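Local structure of delta-1-pyrroline-5-carboxylate dehydrogenase, mitochondrial (Mus musculus, 4E3X) at residues 83-88 with 426-431; 181-186 with 195-200. The protein oxidises the semialdehyde of L-glutamate, formed from proline or ornithine by way of pyrroline-5-carboxylate, to L-glutamate with NAD(+) in mitochondria. One frame throughout, in Å; residues are numbered along the deposited sequence.

Contact 1 (83-88 with 426-431); sequences SPFNHA and GYYVEP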
ATOM      1  N   SER B  83     -23.963 -28.999  -5.475  1.00  9.36           N
ATOM      2  CA  SER B  83     -24.338 -28.269  -6.676  1.00  9.02           C
ATOM      3  C   SER B  83     -25.535 -27.376  -6.345  1.00  8.68           C
ATOM      4  O   SER B  83     -26.569 -27.876  -5.918  1.00 10.33           O
ATOM      5  CB  SER B  83     -24.698 -29.248  -7.794  1.00  8.97           C
ATOM      6  OG  SER B  83     -24.990 -28.556  -8.998  1.00  9.46           O
ATOM      7  N   PRO B  84     -25.406 -26.054  -6.537  1.00  8.43           N
ATOM      8  CA  PRO B  84     -26.468 -25.160  -6.054  1.00  9.29           C
ATOM      9  C   PRO B  84     -27.856 -25.436  -6.647  1.00  9.87           C
ATOM     10  O   PRO B  84     -28.866 -25.227  -5.960  1.00 10.17           O
ATOM     11  CB  PRO B  84     -25.972 -23.776  -6.482  1.00  9.12           C
ATOM     12  CG  PRO B  84     -24.491 -23.912  -6.432  1.00  9.19           C
ATOM     13  CD  PRO B  84     -24.201 -25.306  -6.938  1.00  8.58           C
ATOM     14  N   PHE B  85     -27.910 -25.888  -7.897  1.00 10.06           N
ATOM     15  CA  PHE B  85     -29.186 -26.126  -8.574  1.00 11.25           C
ATOM     16  C   PHE B  85     -29.686 -27.567  -8.429  1.00 11.89           C
ATOM     17  O   PHE B  85     -30.760 -27.917  -8.916  1.00 12.70           O
ATOM     18  CB  PHE B  85     -29.084 -25.732 -10.052  1.00 11.15           C
ATOM     19  CG  PHE B  85     -27.945 -26.398 -10.783  1.00  9.46           C
ATOM     20  CD1 PHE B  85     -28.110 -27.646 -11.374  1.00  9.80           C
ATOM     21  CD2 PHE B  85     -26.705 -25.781 -10.875  1.00 10.00           C
ATOM     22  CE1 PHE B  85     -27.058 -28.264 -12.043  1.00  9.70           C
ATOM     23  CE2 PHE B  85     -25.651 -26.389 -11.536  1.00  9.82           C
ATOM     24  CZ  PHE B  85     -25.828 -27.631 -12.128  1.00  9.93           C
ATOM     25  N   ASN B  86     -28.901 -28.393  -7.749  1.00 11.45           N
ATOM     26  CA  ASN B  86     -29.267 -29.780  -7.479  1.00 12.88           C
ATOM     27  C   ASN B  86     -28.475 -30.219  -6.268  1.00 12.55           C
ATOM     28  O   ASN B  86     -27.464 -30.914  -6.399  1.00 12.38           O
ATOM     29  CB  ASN B  86     -28.949 -30.684  -8.670  1.00 14.98           C
ATOM     30  CG  ASN B  86     -29.352 -32.133  -8.431  1.00 17.78           C
ATOM     31  OD1 ASN B  86     -30.127 -32.434  -7.525  1.00 20.00           O
ATOM     32  ND2 ASN B  86     -28.818 -33.039  -9.243  1.00 19.19           N
ATOM     33  N   HIS B  87     -28.913 -29.782  -5.092  1.00 12.17           N
ATOM     34  CA  HIS B  87     -28.071 -29.898  -3.907  1.00 13.36           C
ATOM     35  C   HIS B  87     -27.941 -31.325  -3.383  1.00 13.19           C
ATOM     36  O   HIS B  87     -27.149 -31.579  -2.480  1.00 15.07           O
ATOM     37  CB  HIS B  87     -28.471 -28.906  -2.803  1.00 14.51           C
ATOM     38  CG  HIS B  87     -29.945 -28.803  -2.574  1.00 16.14           C
ATOM     39  ND1 HIS B  87     -30.731 -29.892  -2.266  1.00 17.72           N
ATOM     40  CD2 HIS B  87     -30.775 -27.733  -2.591  1.00 17.36           C
ATOM     41  CE1 HIS B  87     -31.983 -29.499  -2.112  1.00 18.50           C
ATOM     42  NE2 HIS B  87     -32.037 -28.193  -2.306  1.00 18.25           N
ATOM     43  N   ALA B  88     -28.693 -32.257  -3.967  1.00 13.48           N
ATOM     44  CA  ALA B  88     -28.478 -33.674  -3.696  1.00 14.29           C
ATOM     45  C   ALA B  88     -27.152 -34.156  -4.296  1.00 14.73           C
ATOM     46  O   ALA B  88     -26.627 -35.196  -3.893  1.00 15.71           O
ATOM     47  CB  ALA B  88     -29.638 -34.504  -4.230  1.00 15.39           C
ATOM     48  N   GLY B 426     -33.002 -27.202  -5.775  1.00 14.23           N
ATOM     49  CA  GLY B 426     -31.843 -26.325  -5.745  1.00 13.39           C
ATOM     50  C   GLY B 426     -32.236 -25.085  -4.974  1.00 13.52           C
ATOM     51  O   GLY B 426     -33.393 -24.954  -4.586  1.00 13.81           O
ATOM     52  N   TYR B 427     -31.296 -24.176  -4.749  1.00 12.52           N
ATOM     53  CA  TYR B 427     -31.594 -22.951  -4.009  1.00 11.95           C
ATOM     54  C   TYR B 427     -32.156 -21.879  -4.943  1.00 11.43           C
ATOM     55  O   TYR B 427     -31.529 -20.854  -5.189  1.00 11.48           O
ATOM     56  CB  TYR B 427     -30.347 -22.470  -3.260  1.00 12.05           C
ATOM     57  CG  TYR B 427     -29.822 -23.535  -2.319  1.00 12.23           C
ATOM     58  CD1 TYR B 427     -30.562 -23.930  -1.211  1.00 13.39           C
ATOM     59  CD2 TYR B 427     -28.604 -24.170  -2.554  1.00 12.09           C
ATOM     60  CE1 TYR B 427     -30.107 -24.914  -0.350  1.00 14.22           C
ATOM     61  CE2 TYR B 427     -28.135 -25.155  -1.694  1.00 13.51           C
ATOM     62  CZ  TYR B 427     -28.890 -25.519  -0.594  1.00 14.56           C
ATOM     63  OH  TYR B 427     -28.434 -26.498   0.261  1.00 15.66           O
ATOM     64  N   TYR B 428     -33.357 -22.128  -5.457  1.00 12.38           N
ATOM     65  CA  TYR B 428     -33.908 -21.311  -6.527  1.00 12.49           C
ATOM     66  C   TYR B 428     -34.688 -20.090  -6.054  1.00 12.76           C
ATOM     67  O   TYR B 428     -35.676 -20.206  -5.324  1.00 14.65           O
ATOM     68  CB  TYR B 428     -34.794 -22.163  -7.429  1.00 13.59           C
ATOM     69  CG  TYR B 428     -34.051 -22.996  -8.453  1.00 13.74           C
ATOM     70  CD1 TYR B 428     -33.382 -22.396  -9.517  1.00 13.41           C
ATOM     71  CD2 TYR B 428     -34.055 -24.382  -8.380  1.00 14.01           C
ATOM     72  CE1 TYR B 428     -32.727 -23.156 -10.467  1.00 13.32           C
ATOM     73  CE2 TYR B 428     -33.403 -25.149  -9.328  1.00 13.75           C
ATOM     74  CZ  TYR B 428     -32.747 -24.531 -10.371  1.00 13.46           C
ATOM     75  OH  TYR B 428     -32.109 -25.295 -11.318  1.00 14.69           O
ATOM     76  N   VAL B 429     -34.249 -18.921  -6.509  1.00 12.07           N
ATOM     77  CA  VAL B 429     -34.923 -17.656  -6.233  1.00 12.57           C
ATOM     78  C   VAL B 429     -35.243 -16.966  -7.553  1.00 13.02           C
ATOM     79  O   VAL B 429     -34.356 -16.781  -8.386  1.00 13.39           O
ATOM     80  CB  VAL B 429     -34.019 -16.722  -5.397  1.00 12.75           C
ATOM     81  CG1 VAL B 429     -34.744 -15.420  -5.063  1.00 13.33           C
ATOM     82  CG2 VAL B 429     -33.557 -17.430  -4.129  1.00 13.37           C
ATOM     83  N   GLU B 430     -36.508 -16.599  -7.755  1.00 13.22           N
ATOM     84  CA  GLU B 430     -36.881 -15.842  -8.946  1.00 14.15           C
ATOM     85  C   GLU B 430     -36.284 -14.437  -8.885  1.00 12.72           C
ATOM     86  O   GLU B 430     -36.058 -13.904  -7.796  1.00 12.96           O
ATOM     87  CB  GLU B 430     -38.404 -15.747  -9.069  1.00 16.92           C
ATOM     88  CG  GLU B 430     -39.094 -17.087  -9.268  1.00 21.04           C
ATOM     89  CD  GLU B 430     -38.590 -17.834 -10.492  1.00 25.41           C
ATOM     90  OE1 GLU B 430     -38.367 -19.060 -10.388  1.00 27.92           O
ATOM     91  OE2 GLU B 430     -38.426 -17.203 -11.558  1.00 26.44           O
ATOM     92  N   PRO B 431     -36.035 -13.824 -10.054  1.00 13.24           N
ATOM     93  CA  PRO B 431     -35.599 -12.429 -10.018  1.00 12.91           C
ATOM     94  C   PRO B 431     -36.714 -11.568  -9.437  1.00 13.21           C
ATOM     95  O   PRO B 431     -37.890 -11.798  -9.735  1.00 14.41           O
ATOM     96  CB  PRO B 431     -35.359 -12.095 -11.494  1.00 13.29           C
ATOM     97  CG  PRO B 431     -36.201 -13.061 -12.249  1.00 13.78           C
ATOM     98  CD  PRO B 431     -36.201 -14.321 -11.432  1.00 13.64           C
TER
HETATM   99  O   HOH W   1     -32.332 -27.881 -11.148  1.00 26.07           O
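Pro84 and Tyr427 share the direct hydrogen bond of this contact: Tyr427 N donates to Pro84 O at 2.9 Å, with an N-H...O angle of 159°. Pro84 lies in a type I beta turn from Ser83 to Asn86, and Tyr427 centres an inverse gamma turn. A water makes a second, indirect link. It donates to Phe85 O at 2.7 Å and is 2.6 Å from Tyr428 OH, at the edge of the tyrosine ring and in its plane.

Two side-chain contacts flank Gly426. His87 CD2 sits over one face of the Tyr427 ring, 3.5 Å from Tyr427 CZ, with the two planes at 44°. A chi1 of 44° places CG between the backbone N and the carbonyl carbon of His87 and brings CD2 also to Gly426 CA. Phe85 CB lies 3.3 Å from Tyr428 OH. Packing at Gly426 is tight, since a CB there would clash with Phe85 CA and Pro84 O.

His87 NE2 is hydrogen-bonded to Glu423 O. Phe85 packs on Asp379, Pro380 and Ser389. Tyr427 touches Leu82 of strand 78-83 and Ala394 and Phe397 of helix 394-409, so the turn after strand 78-83 meets strand 428-436 beside that helix.

Contact 2 (181-186 with 195-200); sequences EGEQPI and TVYRGL
Glu183 O lies at the edge of the Tyr197 ring, in the ring plane, and Thr195 CG2, from the same strand as the ring, covers one face. Tyr197 OH donates to Glu183 O at 2.7 Å.

The flat amide of Gln184 pairs with the backbone of Thr195 on both its polar atoms. Thr195 N donates to Gln184 OE1 at 2.7 Å, on a lone pair in the carbonyl plane. Gln184 NE2 donates to Thr195 O at 3.1 Å, nearly straight at 176°. Gln184 NE2 also donates to Glu181 O at 2.9 Å. These three bonds fix the rotation of the amide, and the bend at chi2 (-67°) turns it to the strand. A leucine in place of Gln184 would probably leave Thr195 N and O, and Glu181 O, without these partners.

Pro185 CD rests 3.4 Å from Thr195 OG1. A water joins Glu181 OE2 to Tyr197 N.

Here a glutamine side chain bonds a strand's backbone much as a neighbouring strand would. It ties the loop after helix 155-180 to strand 191-199, which pairs antiparallel with strand 542-550. This is consistent with the protruding oligomerisation flap of aldehyde dehydrogenases, and His536 of the second subunit packs on Tyr197.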
ATOM      1  N   GLU B 181      10.378  -4.653 -13.239  1.00 12.46           N
ATOM      2  CA  GLU B 181      11.819  -4.713 -13.004  1.00 14.12           C
ATOM      3  C   GLU B 181      12.587  -3.673 -13.816  1.00 13.57           C
ATOM      4  O   GLU B 181      13.729  -3.344 -13.496  1.00 14.59           O
ATOM      5  CB  GLU B 181      12.349  -6.123 -13.244  1.00 16.21           C
ATOM      6  CG  GLU B 181      11.809  -7.112 -12.225  1.00 18.96           C
ATOM      7  CD  GLU B 181      12.657  -8.355 -12.096  1.00 21.47           C
ATOM      8  OE1 GLU B 181      13.083  -8.897 -13.139  1.00 21.78           O
ATOM      9  OE2 GLU B 181      12.885  -8.789 -10.943  1.00 22.32           O
ATOM     10  N   GLY B 182      11.949  -3.139 -14.851  1.00 12.54           N
ATOM     11  CA  GLY B 182      12.534  -2.052 -15.615  1.00 12.39           C
ATOM     12  C   GLY B 182      12.393  -0.684 -14.965  1.00 12.24           C
ATOM     13  O   GLY B 182      12.979   0.294 -15.431  1.00 13.35           O
ATOM     14  N   GLU B 183      11.608  -0.606 -13.898  1.00 11.41           N
ATOM     15  CA  GLU B 183      11.492   0.634 -13.139  1.00 11.52           C
ATOM     16  C   GLU B 183      12.666   0.739 -12.162  1.00  9.79           C
ATOM     17  O   GLU B 183      12.665   0.151 -11.067  1.00 10.56           O
ATOM     18  CB  GLU B 183      10.143   0.729 -12.416  1.00 14.82           C
ATOM     19  CG  GLU B 183      10.009   1.970 -11.534  1.00 19.30           C
ATOM     20  CD  GLU B 183      10.310   3.267 -12.276  1.00 23.65           C
ATOM     21  OE1 GLU B 183       9.514   3.648 -13.160  1.00 25.98           O
ATOM     22  OE2 GLU B 183      11.343   3.910 -11.974  1.00 24.70           O
ATOM     23  N   GLN B 184      13.678   1.492 -12.586  1.00 10.55           N
ATOM     24  CA  GLN B 184      14.952   1.563 -11.886  1.00 10.66           C
ATOM     25  C   GLN B 184      15.334   3.006 -11.597  1.00 10.38           C
ATOM     26  O   GLN B 184      14.975   3.907 -12.344  1.00 11.37           O
ATOM     27  CB  GLN B 184      16.032   0.878 -12.725  1.00 10.76           C
ATOM     28  CG  GLN B 184      15.839  -0.626 -12.818  1.00 10.18           C
ATOM     29  CD  GLN B 184      16.031  -1.303 -11.475  1.00  9.96           C
ATOM     30  OE1 GLN B 184      16.838  -0.854 -10.668  1.00 10.28           O
ATOM     31  NE2 GLN B 184      15.287  -2.380 -11.224  1.00 10.40           N
ATOM     32  N   PRO B 185      16.068   3.230 -10.502  1.00  9.92           N
ATOM     33  CA  PRO B 185      16.437   4.594 -10.108  1.00 10.63           C
ATOM     34  C   PRO B 185      17.552   5.185 -10.966  1.00 11.02           C
ATOM     35  O   PRO B 185      18.132   4.496 -11.812  1.00 10.93           O
ATOM     36  CB  PRO B 185      16.912   4.422  -8.664  1.00 12.05           C
ATOM     37  CG  PRO B 185      17.368   3.001  -8.589  1.00 12.23           C
ATOM     38  CD  PRO B 185      16.472   2.227  -9.503  1.00 10.35           C
ATOM     39  N   ILE B 186      17.822   6.468 -10.744  1.00 10.60           N
ATOM     40  CA  ILE B 186      18.914   7.179 -11.404  1.00 11.27           C
ATOM     41  C   ILE B 186      20.249   6.786 -10.773  1.00  9.75           C
ATOM     42  O   ILE B 186      20.351   6.689  -9.550  1.00 10.32           O
ATOM     43  CB  ILE B 186      18.743   8.709 -11.234  1.00 13.24           C
ATOM     44  CG1 ILE B 186      17.455   9.186 -11.911  1.00 15.61           C
ATOM     45  CG2 ILE B 186      19.962   9.469 -11.769  1.00 14.89           C
ATOM     46  CD1 ILE B 186      17.070  10.622 -11.552  1.00 17.48           C
ATOM     47  N   THR B 195      17.088  -1.308  -8.004  1.00  8.18           N
ATOM     48  CA  THR B 195      16.010  -1.755  -7.140  1.00  8.19           C
ATOM     49  C   THR B 195      15.760  -3.242  -7.327  1.00  7.69           C
ATOM     50  O   THR B 195      15.564  -3.712  -8.448  1.00  8.46           O
ATOM     51  CB  THR B 195      14.703  -0.978  -7.402  1.00  8.57           C
ATOM     52  OG1 THR B 195      14.910   0.403  -7.081  1.00  9.45           O
ATOM     53  CG2 THR B 195      13.564  -1.520  -6.549  1.00  9.55           C
ATOM     54  N   VAL B 196      15.782  -3.968  -6.216  1.00  7.26           N
ATOM     55  CA  VAL B 196      15.443  -5.377  -6.174  1.00  7.27           C
ATOM     56  C   VAL B 196      14.017  -5.476  -5.643  1.00  6.70           C
ATOM     57  O   VAL B 196      13.738  -5.040  -4.523  1.00  7.70           O
ATOM     58  CB  VAL B 196      16.387  -6.127  -5.220  1.00  7.37           C
ATOM     59  CG1 VAL B 196      15.969  -7.582  -5.095  1.00  8.04           C
ATOM     60  CG2 VAL B 196      17.846  -6.011  -5.671  1.00  8.61           C
ATOM     61  N   TYR B 197      13.113  -6.039  -6.441  1.00  6.48           N
ATOM     62  CA  TYR B 197      11.719  -6.175  -6.036  1.00  6.95           C
ATOM     63  C   TYR B 197      11.563  -7.479  -5.243  1.00  6.79           C
ATOM     64  O   TYR B 197      11.172  -8.517  -5.786  1.00  8.69           O
ATOM     65  CB  TYR B 197      10.780  -6.055  -7.251  1.00  8.29           C
ATOM     66  CG  TYR B 197      10.795  -4.641  -7.794  1.00  8.47           C
ATOM     67  CD1 TYR B 197      10.045  -3.642  -7.186  1.00  9.32           C
ATOM     68  CD2 TYR B 197      11.616  -4.283  -8.868  1.00  9.25           C
ATOM     69  CE1 TYR B 197      10.079  -2.339  -7.646  1.00  9.46           C
ATOM     70  CE2 TYR B 197      11.658  -2.974  -9.330  1.00  9.04           C
ATOM     71  CZ  TYR B 197      10.879  -2.010  -8.720  1.00  8.93           C
ATOM     72  OH  TYR B 197      10.917  -0.708  -9.166  1.00  9.84           O
ATOM     73  N   ARG B 198      11.911  -7.419  -3.956  1.00  6.45           N
ATOM     74  CA  ARG B 198      11.871  -8.572  -3.061  1.00  6.33           C
ATOM     75  C   ARG B 198      10.436  -8.979  -2.801  1.00  5.53           C
ATOM     76  O   ARG B 198       9.564  -8.126  -2.655  1.00  7.12           O
ATOM     77  CB  ARG B 198      12.489  -8.230  -1.698  1.00  6.83           C
ATOM     78  CG  ARG B 198      13.932  -7.722  -1.725  1.00  6.59           C
ATOM     79  CD  ARG B 198      14.420  -7.373  -0.311  1.00  7.16           C
ATOM     80  NE  ARG B 198      13.554  -6.392   0.341  1.00  6.77           N
ATOM     81  CZ  ARG B 198      13.862  -5.722   1.450  1.00  6.66           C
ATOM     82  NH1 ARG B 198      15.051  -5.869   2.020  1.00  7.42           N
ATOM     83  NH2 ARG B 198      12.982  -4.874   1.972  1.00  7.50           N
ATOM     84  N   GLY B 199      10.188 -10.280  -2.663  1.00  6.40           N
ATOM     85  CA  GLY B 199       8.933 -10.712  -2.072  1.00  7.49           C
ATOM     86  C   GLY B 199       8.889 -10.305  -0.604  1.00  7.22           C
ATOM     87  O   GLY B 199       9.906  -9.907  -0.037  1.00  8.11           O
ATOM     88  N   LEU B 200       7.715 -10.367   0.012  1.00  7.39           N
ATOM     89  CA  LEU B 200       7.605 -10.080   1.439  1.00  7.48           C
ATOM     90  C   LEU B 200       8.258 -11.207   2.242  1.00  7.11           C
ATOM     91  O   LEU B 200       8.202 -12.381   1.843  1.00  7.90           O
ATOM     92  CB  LEU B 200       6.141  -9.914   1.845  1.00  7.60           C
ATOM     93  CG  LEU B 200       5.265  -9.028   0.966  1.00  8.01           C
ATOM     94  CD1 LEU B 200       3.849  -8.935   1.530  1.00  8.62           C
ATOM     95  CD2 LEU B 200       5.863  -7.640   0.760  1.00  8.96           C
TER
HETATM   96  O   HOH W   2      13.978  -7.603  -8.668  1.00 16.62           O

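Contacts 1 and 2 lie on opposite sides of the chain's centre. Their centres are about 49 Å apart, and their nearest atoms are about 33 Å apart. Along the chain, contact 2 is nested inside the loop closed by contact 1. In contact 1, 337 residues lie between the segments, whereas only eight lie between those of contact 2. Contact 1 is the one nearer annotated sites, though it touches none of them: the side chain of Pro84 is about 10 Å from that of Asn211, probably the transition-state stabiliser, and the side chain of Tyr427 is about 9 Å from one of several bound prolines. Contact 2 lies away from the annotated sites and borders the second subunit, which does not touch contact 1.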